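Local coordinates for DUF1893 domain-containing protein (Thermotoga maritima, PDB 1VK9) that is of unknown function but has a cytidine deaminase-like fold, binds zinc ions and carries an ADP-ribosyl modification, at residues R38-E42 and E53-F58; L61-I67 and M82-H88; D68-K73 and K90-A96; A76-L80 and L99-Q105; F127-V131 and I143-F148. All coordinates share one frame; numbering follows the deposited sequence.

Contact 2 is the most buried of the five, and contact 1 lies at the surface. Contacts 3, 4 and 5 are partly buried. Contacts 2 and 3 share strand 86-93 and follow one sheet from strand 65-68 on to strand 70-71. Their chemistry is backbone hydrogen bonding, with zinc ligands at E62 and H88 in contact 2. Contacts 1, 4 and 5 have no direct hydrogen bond across their segments and rest on apolar side chains. Contact 4 joins the two helices next to strand 86-93 in the chain. Contact 5 is the outlying helix pair, tied to contact 3 by E128, whose carboxylate meets K73 N and S93 OG.

Contact 1: R38-E42 and E53-F58; sequences RSIFE and ELFKRF
A classic beta bulge at I40 and F41, both facing A34, lies where strand 39-43 meets helix 49-57 through the F41 ring and L54. The CG of F41 is anti to the backbone N (chi1 -178°), which carries the ring out to the helix. L54 covers one ring face. Its CB lies 4.1 Å from the centroid of the F41 ring and 9° off the normal, a CH-pi contact. The L54 CD1 methyl reaches back to F41 CG at 3.8 Å. R57 comes to the ring edge, in plane, with its CD 3.9 Å from F41 CD2. E53 adds its CB, 3.9 Å from F41 CZ. The F58 ring presents its own edge to the bulge: F58 CZ is 3.7 Å from the carbonyl O of I40, and F58 CE2 is 4.2 Å from F41 CB. No hydrogen bond joins the two segments. With an alanine at F41, L54 would probably lose its ring partner and a gap would open between strand and helix. Strand 39-43 pairs antiparallel with strand 32-35, and F41 also touches L32 there. I40 packs on L61 and S64, while L54 leans on M82 of helix 73-82.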
# COMPACT_ATOMS: atom_id res chain seq x y z
N ARG A 38 -10.04 14.88 -2.76
CA ARG A 38 -10.43 14.41 -4.07
C ARG A 38 -9.58 13.19 -4.43
O ARG A 38 -8.57 12.92 -3.79
CB ARG A 38 -10.34 15.54 -5.11
CG ARG A 38 -9.00 15.75 -5.77
CD ARG A 38 -8.82 17.15 -6.36
NE ARG A 38 -7.49 17.66 -6.03
CZ ARG A 38 -6.43 17.55 -6.82
NH1 ARG A 38 -6.55 16.97 -8.01
NH2 ARG A 38 -5.26 18.01 -6.42
N SER A 39 -10.03 12.45 -5.43
CA SER A 39 -9.31 11.26 -5.91
C SER A 39 -8.07 11.66 -6.74
O SER A 39 -8.20 12.40 -7.71
CB SER A 39 -10.28 10.39 -6.71
OG SER A 39 -9.61 9.64 -7.71
N ILE A 40 -6.87 11.19 -6.37
CA ILE A 40 -5.67 11.60 -7.12
C ILE A 40 -4.99 10.52 -7.98
O ILE A 40 -4.20 10.85 -8.88
CB ILE A 40 -4.65 12.33 -6.23
CG1 ILE A 40 -4.13 11.45 -5.11
CG2 ILE A 40 -5.24 13.63 -5.70
CD1 ILE A 40 -3.12 12.16 -4.21
N PHE A 41 -5.31 9.26 -7.68
CA PHE A 41 -4.88 8.11 -8.46
C PHE A 41 -5.94 7.02 -8.32
O PHE A 41 -6.37 6.69 -7.22
CB PHE A 41 -3.51 7.58 -7.99
CG PHE A 41 -3.00 6.42 -8.80
CD1 PHE A 41 -3.35 5.10 -8.47
CD2 PHE A 41 -2.22 6.63 -9.93
CE1 PHE A 41 -2.91 4.02 -9.25
CE2 PHE A 41 -1.77 5.55 -10.71
CZ PHE A 41 -2.12 4.25 -10.37
N GLU A 42 -6.34 6.44 -9.45
CA GLU A 42 -7.35 5.38 -9.50
C GLU A 42 -6.81 4.30 -10.42
O GLU A 42 -6.34 4.61 -11.54
CB GLU A 42 -8.68 5.92 -10.05
CG GLU A 42 -9.51 6.73 -9.06
CD GLU A 42 -10.84 7.21 -9.61
OE1 GLU A 42 -11.32 6.67 -10.63
OE2 GLU A 42 -11.43 8.14 -9.01
N GLU A 53 2.84 1.91 -10.82
CA GLU A 53 2.36 3.09 -11.54
C GLU A 53 2.26 4.22 -10.50
O GLU A 53 2.88 5.28 -10.68
CB GLU A 53 1.01 2.84 -12.28
CG GLU A 53 1.06 2.05 -13.62
CD GLU A 53 -0.30 1.89 -14.36
OE1 GLU A 53 -0.74 2.88 -15.01
OE2 GLU A 53 -0.92 0.78 -14.36
N LEU A 54 1.56 3.99 -9.40
CA LEU A 54 1.42 5.00 -8.34
C LEU A 54 2.78 5.52 -7.83
O LEU A 54 2.99 6.73 -7.71
CB LEU A 54 0.60 4.44 -7.18
CG LEU A 54 0.42 5.29 -5.91
CD1 LEU A 54 -0.19 6.66 -6.22
CD2 LEU A 54 -0.44 4.54 -4.89
N PHE A 55 3.71 4.61 -7.54
CA PHE A 55 5.06 4.97 -7.12
C PHE A 55 5.78 5.86 -8.13
O PHE A 55 6.48 6.79 -7.77
CB PHE A 55 5.86 3.70 -6.91
CG PHE A 55 7.15 3.90 -6.16
CD1 PHE A 55 7.16 3.95 -4.78
CD2 PHE A 55 8.36 3.99 -6.85
CE1 PHE A 55 8.36 4.13 -4.08
CE2 PHE A 55 9.55 4.17 -6.17
CZ PHE A 55 9.56 4.24 -4.79
N LYS A 56 5.62 5.56 -9.41
CA LYS A 56 6.29 6.28 -10.47
C LYS A 56 5.70 7.68 -10.60
O LYS A 56 6.35 8.56 -11.15
CB LYS A 56 6.17 5.52 -11.80
CG LYS A 56 7.03 4.24 -11.91
CD LYS A 56 8.52 4.57 -12.23
CE LYS A 56 9.38 3.32 -12.51
NZ LYS A 56 9.02 2.61 -13.79
N ARG A 57 4.48 7.88 -10.11
CA ARG A 57 3.73 9.13 -10.33
C ARG A 57 3.93 10.23 -9.29
O ARG A 57 3.85 11.39 -9.66
CB ARG A 57 2.24 8.86 -10.47
CG ARG A 57 1.54 9.60 -11.61
CD ARG A 57 0.02 9.28 -11.69
NE ARG A 57 -0.57 9.55 -13.00
CZ ARG A 57 -0.61 10.76 -13.56
NH1 ARG A 57 -0.10 11.81 -12.92
NH2 ARG A 57 -1.16 10.94 -14.77
N PHE A 58 4.14 9.88 -8.00
CA PHE A 58 4.24 10.86 -6.91
C PHE A 58 5.42 10.57 -6.01
O PHE A 58 5.64 9.42 -5.61
CB PHE A 58 3.02 10.88 -5.98
CG PHE A 58 1.73 11.14 -6.65
CD1 PHE A 58 1.36 12.44 -7.01
CD2 PHE A 58 0.85 10.08 -6.91
CE1 PHE A 58 0.14 12.67 -7.67
CE2 PHE A 58 -0.37 10.30 -7.56
CZ PHE A 58 -0.73 11.60 -7.94

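Contact 2: L61-I67 and M82-H88; sequences LEGSLVI and MKPDHIH. With ZN (zinc ion), chain D; ZN (zinc ion), chain E.
V66 sets its CG2 methyl over CB of P84, 4.0 Å away. L61 lies alongside M82, pointing the same way, with L61 CD1 4.0 Å from the selenium SE of M82. L61 N also donates to M82 O at 2.8 Å. L61-S64 form a type II turn, with G63 at positive phi. D85 grips this turn twice: its OD1 accepts from G63 N at 2.7 Å, with the donor 35° out of the carboxylate plane, and its own N donates to S64 O. An alanine at D85 would probably leave G63 N without its carboxylate mate and the turn less firmly held. Strands 65-68 and 86-93 then run parallel, as central neighbours in the sheet of this cytidine deaminase-like fold. V66 N donates to H86 O at 3.0 Å, and H88 N to V66 O at 2.9 Å. H88 NE2 binds a zinc ion at 2.1 Å with D110 and a water, while S108 holds H88 ND1. E62 OE1 binds another zinc with H8 and H10, probably tag histidines.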
# COMPACT_ATOMS: atom_id res chain seq x y z
N LEU A 61 2.92 10.88 -0.55
CA LEU A 61 1.48 10.96 -0.44
C LEU A 61 1.07 11.50 0.91
O LEU A 61 0.03 11.08 1.44
CB LEU A 61 0.88 9.56 -0.65
CG LEU A 61 0.85 9.00 -2.07
CD1 LEU A 61 0.45 7.55 -2.03
CD2 LEU A 61 -0.11 9.80 -2.91
N GLU A 62 1.86 12.41 1.48
CA GLU A 62 1.46 13.09 2.72
C GLU A 62 0.19 13.92 2.54
O GLU A 62 0.04 14.64 1.54
CB GLU A 62 2.55 14.01 3.23
CG GLU A 62 3.79 13.28 3.69
CD GLU A 62 4.87 14.20 4.24
OE1 GLU A 62 4.62 15.45 4.44
OE2 GLU A 62 5.97 13.64 4.48
N GLY A 63 -0.74 13.83 3.49
CA GLY A 63 -2.02 14.50 3.36
C GLY A 63 -3.01 13.62 2.63
O GLY A 63 -4.16 13.99 2.44
N SER A 64 -2.57 12.44 2.22
CA SER A 64 -3.44 11.57 1.45
C SER A 64 -3.60 10.24 2.13
O SER A 64 -2.81 9.89 3.00
CB SER A 64 -2.87 11.38 0.06
OG SER A 64 -3.23 12.48 -0.75
N LEU A 65 -4.65 9.52 1.76
CA LEU A 65 -4.79 8.14 2.18
C LEU A 65 -4.80 7.22 0.97
O LEU A 65 -5.19 7.64 -0.13
CB LEU A 65 -6.03 7.93 3.05
CG LEU A 65 -7.38 8.22 2.43
CD1 LEU A 65 -7.97 6.95 1.90
CD2 LEU A 65 -8.25 8.79 3.48
N VAL A 66 -4.35 5.98 1.18
CA VAL A 66 -4.36 4.96 0.13
C VAL A 66 -5.27 3.82 0.52
O VAL A 66 -5.20 3.32 1.63
CB VAL A 66 -2.95 4.40 -0.12
CG1 VAL A 66 -3.00 3.18 -1.05
CG2 VAL A 66 -2.02 5.50 -0.64
N ILE A 67 -6.14 3.40 -0.40
CA ILE A 67 -6.90 2.16 -0.26
C ILE A 67 -6.39 1.11 -1.24
O ILE A 67 -6.18 1.38 -2.41
CB ILE A 67 -8.42 2.39 -0.44
CG1 ILE A 67 -8.93 3.44 0.56
CG2 ILE A 67 -9.19 1.05 -0.28
CD1 ILE A 67 -10.39 3.77 0.38
N MSE A 82 6.26 5.91 0.35
CA MSE A 82 5.54 7.08 -0.14
C MSE A 82 4.96 7.92 0.99
O MSE A 82 4.50 9.04 0.76
CB MSE A 82 4.47 6.68 -1.13
CG MSE A 82 5.04 6.33 -2.47
SE MSE A 82 3.64 5.90 -3.74
CE MSE A 82 3.31 4.08 -3.15
N LYS A 83 4.96 7.36 2.19
CA LYS A 83 4.52 8.09 3.37
C LYS A 83 3.07 8.63 3.29
O LYS A 83 2.82 9.82 3.44
CB LYS A 83 5.53 9.18 3.70
CG LYS A 83 6.90 8.60 4.02
CD LYS A 83 7.83 9.57 4.76
CE LYS A 83 7.22 10.00 6.09
NZ LYS A 83 8.24 10.19 7.14
N PRO A 84 2.10 7.75 3.04
CA PRO A 84 0.70 8.18 3.12
C PRO A 84 0.30 8.33 4.60
O PRO A 84 0.95 7.73 5.46
CB PRO A 84 -0.04 7.03 2.45
CG PRO A 84 0.82 5.84 2.66
CD PRO A 84 2.23 6.32 2.66
N ASP A 85 -0.72 9.12 4.90
CA ASP A 85 -1.18 9.32 6.27
C ASP A 85 -1.76 7.98 6.78
O ASP A 85 -1.49 7.57 7.93
CB ASP A 85 -2.26 10.42 6.35
CG ASP A 85 -1.77 11.83 5.91
OD1 ASP A 85 -0.62 12.02 5.44
OD2 ASP A 85 -2.51 12.83 6.01
N HIS A 86 -2.52 7.28 5.94
CA HIS A 86 -3.13 6.03 6.35
C HIS A 86 -3.26 5.10 5.15
O HIS A 86 -3.50 5.58 4.03
CB HIS A 86 -4.49 6.34 6.95
CG HIS A 86 -5.22 5.14 7.48
ND1 HIS A 86 -5.15 4.74 8.79
CD2 HIS A 86 -6.11 4.31 6.88
CE1 HIS A 86 -5.92 3.69 8.98
NE2 HIS A 86 -6.52 3.41 7.84
N ILE A 87 -3.08 3.80 5.36
CA ILE A 87 -3.36 2.80 4.33
C ILE A 87 -4.49 1.93 4.86
O ILE A 87 -4.40 1.39 5.97
CB ILE A 87 -2.13 1.94 4.05
CG1 ILE A 87 -0.94 2.80 3.65
CG2 ILE A 87 -2.43 0.89 2.99
CD1 ILE A 87 0.40 2.14 3.86
N HIS A 88 -5.57 1.80 4.08
CA HIS A 88 -6.64 0.86 4.39
C HIS A 88 -6.56 -0.27 3.40
O HIS A 88 -6.70 -0.05 2.21
CB HIS A 88 -8.02 1.50 4.30
CG HIS A 88 -9.14 0.54 4.60
ND1 HIS A 88 -9.35 0.02 5.86
CD2 HIS A 88 -10.08 -0.02 3.80
CE1 HIS A 88 -10.39 -0.80 5.83
NE2 HIS A 88 -10.86 -0.84 4.60
ZN ZN D . 3.69 16.67 5.34
ZN ZN E . -12.48 -1.90 3.90
O HOH W 1 -12.29 -2.13 1.71

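Contact 3: D68-K73 and K90-A96; sequences DKMVGK and KVISKPA
V71 bonds through both its N and its O to strand 86-93, and this is the close-packed part. V71 N donates to V91 O at 2.8 Å, and S93 N to V71 O at 2.9 Å. Further along, the CB of A96 fits against V71 CG1 at 4.1 Å. Toward the other end the side chains of K69 and K90 are exposed. K90 N bonds to D68 O at 2.9 Å and V91 N to K69 O at 3.0 Å. The ammonium groups there keep apart, K69 NZ lying 6.2 Å from K90 NZ. M70 is also exposed. Bends at chi2 (63°) and chi3 (69°) fold its chain back, and its selenium SE rests 3.7 Å from V91 CG1. S93 N-caps helix 94-102 through a weak bond from A96 N, and E128 holds its OG. D68 OD1 is covalently linked to an unidentified ligand, consistent with ADP-ribosylation of this protein. The parallel strands belong to a beta-alpha-beta unit: strand 70-71, helix 73-82 and strand 86-93.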
# COMPACT_ATOMS: atom_id res chain seq x y z
N ASP A 68 -6.21 -0.11 -0.76
CA ASP A 68 -5.68 -1.17 -1.58
C ASP A 68 -6.42 -2.48 -1.29
O ASP A 68 -6.75 -2.78 -0.14
CB ASP A 68 -4.18 -1.31 -1.32
CG ASP A 68 -3.46 -2.07 -2.40
OD1 ASP A 68 -4.14 -2.61 -3.30
OD2 ASP A 68 -2.23 -2.20 -2.44
N LYS A 69 -6.70 -3.24 -2.34
CA LYS A 69 -7.48 -4.49 -2.27
C LYS A 69 -6.67 -5.58 -1.52
O LYS A 69 -7.21 -6.34 -0.70
CB LYS A 69 -7.77 -4.95 -3.71
CG LYS A 69 -9.17 -5.38 -4.04
CD LYS A 69 -9.18 -5.84 -5.51
CE LYS A 69 -10.57 -5.97 -6.08
NZ LYS A 69 -10.98 -7.39 -5.94
N MSE A 70 -5.38 -5.65 -1.81
CA MSE A 70 -4.56 -6.75 -1.36
C MSE A 70 -3.17 -6.22 -1.03
O MSE A 70 -2.41 -5.87 -1.93
CB MSE A 70 -4.49 -7.80 -2.47
CG MSE A 70 -3.65 -9.04 -2.15
SE MSE A 70 -4.34 -10.10 -0.62
CE MSE A 70 -6.10 -10.90 -1.39
N VAL A 71 -2.84 -6.13 0.26
CA VAL A 71 -1.57 -5.55 0.64
C VAL A 71 -0.60 -6.61 1.15
O VAL A 71 -0.77 -7.15 2.27
CB VAL A 71 -1.73 -4.36 1.61
CG1 VAL A 71 -0.39 -3.84 2.09
CG2 VAL A 71 -2.44 -3.24 0.92
N GLY A 72 0.38 -6.94 0.32
CA GLY A 72 1.44 -7.85 0.71
C GLY A 72 2.68 -7.07 1.08
O GLY A 72 2.68 -5.84 1.03
N LYS A 73 3.75 -7.77 1.43
CA LYS A 73 5.02 -7.11 1.75
C LYS A 73 5.54 -6.21 0.61
O LYS A 73 6.05 -5.10 0.85
CB LYS A 73 6.07 -8.15 2.09
CG LYS A 73 6.99 -7.74 3.17
CD LYS A 73 8.02 -8.82 3.38
CE LYS A 73 9.15 -8.26 4.15
NZ LYS A 73 9.68 -9.26 5.05
N LYS A 90 -8.11 -3.89 2.17
CA LYS A 90 -9.27 -4.77 2.28
C LYS A 90 -8.81 -6.14 2.80
O LYS A 90 -9.44 -6.72 3.67
CB LYS A 90 -10.04 -4.85 0.96
CG LYS A 90 -11.21 -5.82 1.01
CD LYS A 90 -12.06 -5.72 -0.25
CE LYS A 90 -13.07 -6.85 -0.30
NZ LYS A 90 -14.35 -6.35 -0.84
N VAL A 91 -7.69 -6.62 2.27
CA VAL A 91 -7.00 -7.78 2.80
C VAL A 91 -5.52 -7.42 2.94
O VAL A 91 -4.93 -6.88 2.00
CB VAL A 91 -7.06 -9.01 1.85
CG1 VAL A 91 -6.39 -10.21 2.49
CG2 VAL A 91 -8.44 -9.36 1.50
N ILE A 92 -4.93 -7.75 4.09
CA ILE A 92 -3.50 -7.58 4.33
C ILE A 92 -2.85 -8.90 4.72
O ILE A 92 -3.45 -9.70 5.46
CB ILE A 92 -3.29 -6.53 5.44
CG1 ILE A 92 -1.84 -6.10 5.52
CG2 ILE A 92 -3.74 -7.06 6.81
CD1 ILE A 92 -1.65 -4.77 6.25
N SER A 93 -1.64 -9.15 4.25
CA SER A 93 -0.93 -10.36 4.65
C SER A 93 -0.15 -10.08 5.91
O SER A 93 0.21 -8.94 6.18
CB SER A 93 -0.00 -10.85 3.55
OG SER A 93 1.19 -10.10 3.55
N LYS A 94 0.11 -11.13 6.68
CA LYS A 94 0.85 -11.04 7.93
C LYS A 94 2.22 -10.37 7.79
O LYS A 94 2.56 -9.56 8.64
CB LYS A 94 0.98 -12.42 8.58
CG LYS A 94 1.31 -12.41 10.06
CD LYS A 94 1.18 -13.81 10.63
CE LYS A 94 2.52 -14.36 11.11
NZ LYS A 94 2.52 -15.84 11.06
N PRO A 95 3.02 -10.70 6.77
CA PRO A 95 4.29 -10.01 6.55
C PRO A 95 4.09 -8.51 6.41
O PRO A 95 4.84 -7.76 7.03
CB PRO A 95 4.79 -10.62 5.25
CG PRO A 95 4.24 -12.01 5.25
CD PRO A 95 2.86 -11.81 5.80
N ALA A 96 3.09 -8.09 5.64
CA ALA A 96 2.83 -6.67 5.46
C ALA A 96 2.45 -6.02 6.78
O ALA A 96 3.04 -5.01 7.16
CB ALA A 96 1.76 -6.44 4.39

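Contact 4: A76-L80 and L99-Q105; sequences ASFLL and LMNEYGQ. With ZN (zinc ion), chain B.
L80 has CG anti to its carbonyl carbon (chi1 -84°), and the extended chi2 sends its two methyls between L99, Y103 and Q105. CD1 of L80 touches L99 CG at 3.9 Å and Y103 CG at 3.7 Å, the side chains of L80 and Y103 crossing at about a right angle. L80 CD2 meets the CB of Q105, the two side chains sliding past each other in opposite directions. Q105 bends at chi2 (77°), and a water there donates to both Q105 OE1 and L80 O, 2.8 Å from the latter. One turn earlier, A76 CB lies 4.2 Å from L99 CD2. A Schellman motif at G104 ends helix 94-102, with Q105 N bonded to M100 O. On this last turn E102 binds a zinc ion with both oxygens, OE1 at 2.2 Å and OE2 at 2.5 Å. Beneath the helix pair lies strand 86-93, where L79 and M100 touch I87. Q105 NE2 bonds to P84 O, S77 packs on I140 of helix 137-145, and F78 meets F55 of helix 49-57 edge-to-face.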
# COMPACT_ATOMS: atom_id res chain seq x y z
N ALA A 76 3.37 -3.10 0.61
CA ALA A 76 3.65 -2.39 1.85
C ALA A 76 4.94 -1.55 1.72
O ALA A 76 4.97 -0.39 2.11
CB ALA A 76 3.75 -3.35 3.01
N SER A 77 5.97 -2.13 1.11
CA SER A 77 7.24 -1.44 0.93
C SER A 77 7.08 -0.19 0.08
O SER A 77 7.55 0.90 0.45
CB SER A 77 8.28 -2.37 0.30
OG SER A 77 8.61 -3.42 1.19
N PHE A 78 6.41 -0.32 -1.06
CA PHE A 78 6.17 0.84 -1.91
C PHE A 78 5.38 1.91 -1.14
O PHE A 78 5.80 3.07 -1.07
CB PHE A 78 5.44 0.43 -3.17
CG PHE A 78 6.33 -0.18 -4.21
CD1 PHE A 78 7.08 0.62 -5.05
CD2 PHE A 78 6.41 -1.54 -4.36
CE1 PHE A 78 7.91 0.07 -6.00
CE2 PHE A 78 7.23 -2.10 -5.32
CZ PHE A 78 7.98 -1.30 -6.13
N LEU A 79 4.27 1.49 -0.54
CA LEU A 79 3.42 2.40 0.17
C LEU A 79 4.18 3.06 1.36
O LEU A 79 4.05 4.27 1.57
CB LEU A 79 2.12 1.70 0.58
CG LEU A 79 1.19 1.25 -0.58
CD1 LEU A 79 -0.00 0.42 -0.08
CD2 LEU A 79 0.70 2.42 -1.43
N LEU A 80 5.00 2.29 2.09
CA LEU A 80 5.75 2.83 3.22
C LEU A 80 6.67 3.96 2.77
O LEU A 80 6.76 5.01 3.43
CB LEU A 80 6.60 1.76 3.91
CG LEU A 80 5.91 0.88 4.96
CD1 LEU A 80 6.94 0.02 5.65
CD2 LEU A 80 5.15 1.68 5.99
N LEU A 99 5.38 -5.49 9.03
CA LEU A 99 6.28 -4.48 8.50
C LEU A 99 5.80 -3.09 8.83
O LEU A 99 6.57 -2.25 9.31
CB LEU A 99 6.44 -4.62 6.98
CG LEU A 99 7.52 -3.78 6.31
CD1 LEU A 99 8.92 -4.11 6.82
CD2 LEU A 99 7.45 -4.04 4.82
N MSE A 100 4.51 -2.85 8.59
CA MSE A 100 3.94 -1.55 8.84
C MSE A 100 3.93 -1.19 10.30
O MSE A 100 4.11 -0.02 10.62
CB MSE A 100 2.54 -1.48 8.26
CG MSE A 100 2.57 -1.93 6.84
SE MSE A 100 1.53 -0.87 5.65
CE MSE A 100 -0.19 -1.64 6.03
N ASN A 101 3.76 -2.18 11.18
CA ASN A 101 3.96 -1.92 12.59
C ASN A 101 5.40 -1.55 12.93
O ASN A 101 5.62 -0.65 13.72
CB ASN A 101 3.47 -3.05 13.49
CG ASN A 101 1.95 -3.19 13.46
OD1 ASN A 101 1.21 -2.19 13.46
ND2 ASN A 101 1.47 -4.44 13.39
N GLU A 102 6.38 -2.21 12.32
CA GLU A 102 7.77 -1.90 12.61
C GLU A 102 8.02 -0.42 12.26
O GLU A 102 8.84 0.27 12.91
CB GLU A 102 8.70 -2.83 11.81
CG GLU A 102 10.19 -2.54 11.97
CD GLU A 102 11.09 -3.30 11.02
OE1 GLU A 102 10.59 -3.95 10.09
OE2 GLU A 102 12.32 -3.28 11.19
N TYR A 103 7.30 0.06 11.24
CA TYR A 103 7.58 1.36 10.70
C TYR A 103 6.64 2.42 11.25
O TYR A 103 6.70 3.56 10.82
CB TYR A 103 7.60 1.32 9.17
CG TYR A 103 8.93 0.81 8.68
CD1 TYR A 103 9.21 -0.56 8.68
CD2 TYR A 103 9.94 1.70 8.31
CE1 TYR A 103 10.46 -1.03 8.27
CE2 TYR A 103 11.19 1.24 7.90
CZ TYR A 103 11.44 -0.12 7.89
OH TYR A 103 12.66 -0.58 7.50
N GLY A 104 5.79 2.05 12.19
CA GLY A 104 4.82 2.97 12.76
C GLY A 104 3.94 3.65 11.74
O GLY A 104 3.59 4.81 11.91
N GLN A 105 3.60 2.97 10.64
CA GLN A 105 2.67 3.50 9.64
C GLN A 105 1.25 3.27 10.14
O GLN A 105 0.96 2.24 10.75
CB GLN A 105 2.88 2.79 8.33
CG GLN A 105 1.79 3.00 7.33
CD GLN A 105 1.86 4.36 6.65
OE1 GLN A 105 2.92 4.79 6.22
NE2 GLN A 105 0.72 5.04 6.56
ZN ZN B . 12.42 -4.80 9.26
O HOH W 2 5.18 5.63 5.68

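Contact 5: F127-V131 and I143-F148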
# COMPACT_ATOMS: atom_id res chain seq x y z
N PHE A 127 5.66 -12.83 -6.27
CA PHE A 127 6.24 -11.60 -5.72
C PHE A 127 6.34 -11.63 -4.20
O PHE A 127 7.32 -11.15 -3.64
CB PHE A 127 5.48 -10.36 -6.17
CG PHE A 127 5.84 -9.91 -7.54
CD1 PHE A 127 7.06 -9.28 -7.79
CD2 PHE A 127 4.98 -10.13 -8.62
CE1 PHE A 127 7.40 -8.86 -9.07
CE2 PHE A 127 5.31 -9.73 -9.91
CZ PHE A 127 6.52 -9.09 -10.14
N GLU A 128 5.35 -12.18 -3.53
CA GLU A 128 5.40 -12.30 -2.08
C GLU A 128 6.54 -13.26 -1.66
O GLU A 128 7.27 -12.97 -0.69
CB GLU A 128 4.02 -12.69 -1.52
CG GLU A 128 3.90 -12.82 0.01
CD GLU A 128 3.39 -11.57 0.73
OE1 GLU A 128 3.98 -10.48 0.51
OE2 GLU A 128 2.42 -11.67 1.53
N LYS A 129 6.70 -14.38 -2.38
CA LYS A 129 7.76 -15.35 -2.07
C LYS A 129 9.11 -14.69 -2.29
O LYS A 129 10.01 -14.83 -1.45
CB LYS A 129 7.67 -16.63 -2.90
CG LYS A 129 8.71 -17.72 -2.50
CD LYS A 129 8.48 -19.06 -3.23
CE LYS A 129 9.80 -19.75 -3.64
NZ LYS A 129 9.64 -20.53 -4.90
N LEU A 130 9.24 -13.96 -3.40
CA LEU A 130 10.46 -13.23 -3.70
C LEU A 130 10.93 -12.36 -2.51
O LEU A 130 12.08 -12.45 -2.08
CB LEU A 130 10.26 -12.39 -4.95
CG LEU A 130 11.44 -11.54 -5.44
CD1 LEU A 130 12.73 -12.40 -5.63
CD2 LEU A 130 11.07 -10.77 -6.71
N VAL A 131 10.02 -11.55 -1.97
CA VAL A 131 10.41 -10.56 -0.97
C VAL A 131 10.21 -11.03 0.46
O VAL A 131 10.51 -10.28 1.41
CB VAL A 131 9.68 -9.21 -1.19
CG1 VAL A 131 9.93 -8.70 -2.59
CG2 VAL A 131 8.18 -9.34 -0.91
N ILE A 143 14.28 -4.47 -5.96
CA ILE A 143 14.16 -5.76 -6.62
C ILE A 143 12.84 -5.90 -7.38
O ILE A 143 12.83 -6.47 -8.48
CB ILE A 143 14.41 -6.97 -5.67
CG1 ILE A 143 14.93 -8.18 -6.47
CG2 ILE A 143 13.14 -7.37 -4.93
CD1 ILE A 143 15.41 -9.39 -5.63
N VAL A 144 11.74 -5.39 -6.83
CA VAL A 144 10.47 -5.50 -7.55
C VAL A 144 10.52 -4.73 -8.87
O VAL A 144 10.06 -5.22 -9.91
CB VAL A 144 9.26 -5.07 -6.72
CG1 VAL A 144 8.01 -4.96 -7.59
CG2 VAL A 144 9.02 -6.07 -5.61
N LEU A 145 11.11 -3.54 -8.85
CA LEU A 145 11.21 -2.73 -10.06
C LEU A 145 12.02 -3.43 -11.15
O LEU A 145 11.76 -3.24 -12.34
CB LEU A 145 11.79 -1.36 -9.76
CG LEU A 145 10.84 -0.45 -8.98
CD1 LEU A 145 11.53 0.85 -8.61
CD2 LEU A 145 9.57 -0.18 -9.76
N SER A 146 12.97 -4.25 -10.74
CA SER A 146 13.80 -4.95 -11.70
C SER A 146 13.07 -6.16 -12.30
O SER A 146 13.68 -7.02 -12.94
CB SER A 146 15.14 -5.34 -11.08
OG SER A 146 15.03 -6.55 -10.35
N LYS A 147 11.75 -6.23 -12.08
CA LYS A 147 10.91 -7.19 -12.79
C LYS A 147 9.99 -6.43 -13.74
O LYS A 147 9.55 -6.98 -14.74
CB LYS A 147 10.10 -8.09 -11.83
CG LYS A 147 10.88 -8.83 -10.71
CD LYS A 147 12.18 -9.48 -11.19
CE LYS A 147 12.24 -10.98 -10.87
NZ LYS A 147 13.60 -11.41 -10.36
N PHE A 148 9.72 -5.16 -13.44
CA PHE A 148 8.99 -4.27 -14.36
C PHE A 148 9.98 -3.34 -15.06
O PHE A 148 10.27 -3.50 -16.25
CB PHE A 148 7.94 -3.42 -13.63
CG PHE A 148 6.83 -4.23 -12.97
CD1 PHE A 148 7.00 -4.77 -11.69
CD2 PHE A 148 5.60 -4.39 -13.61
CE1 PHE A 148 5.96 -5.50 -11.07
CE2 PHE A 148 4.56 -5.12 -13.00
CZ PHE A 148 4.75 -5.67 -11.72
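F127 opens the contact by reaching across to K147 and F148. The contact joins the two C-terminal helices of the cytidine deaminase-like fold, 126-132 and 137-145, mostly through apolar side chains. The CE1 corner of the F127 ring lies 3.8 Å from K147 CG, so the aliphatic part of the lysine does the touching. F127 CZ is 3.8 Å from F148 CE1. The two rings are nearly parallel, 15° between planes, but slid so far apart that they barely overlap; their centroids are 5.8 Å apart. F127 CE1 also meets V144 CG1 at 4.2 Å. Next in sequence, E128 serves other partners. Its carboxylate takes hydrogen bonds from K73 N and V116 N, which ties this helix to the N-terminal end of helix 73-82 and to the loop at V116. L130 has CG anti to its backbone N (chi1 -180°), and this turns CD1 to the end of I143, 4.0 Å from I143 CD1. L130 CD2 also comes near K147 CE. V131 closes the segment on the buried side. V144 reaches onward from here to F78 of helix 73-82. The CG1 methyl of V131 touches two branches, 4.2 Å from I143 CG2 and 4.1 Å from V144 CG2.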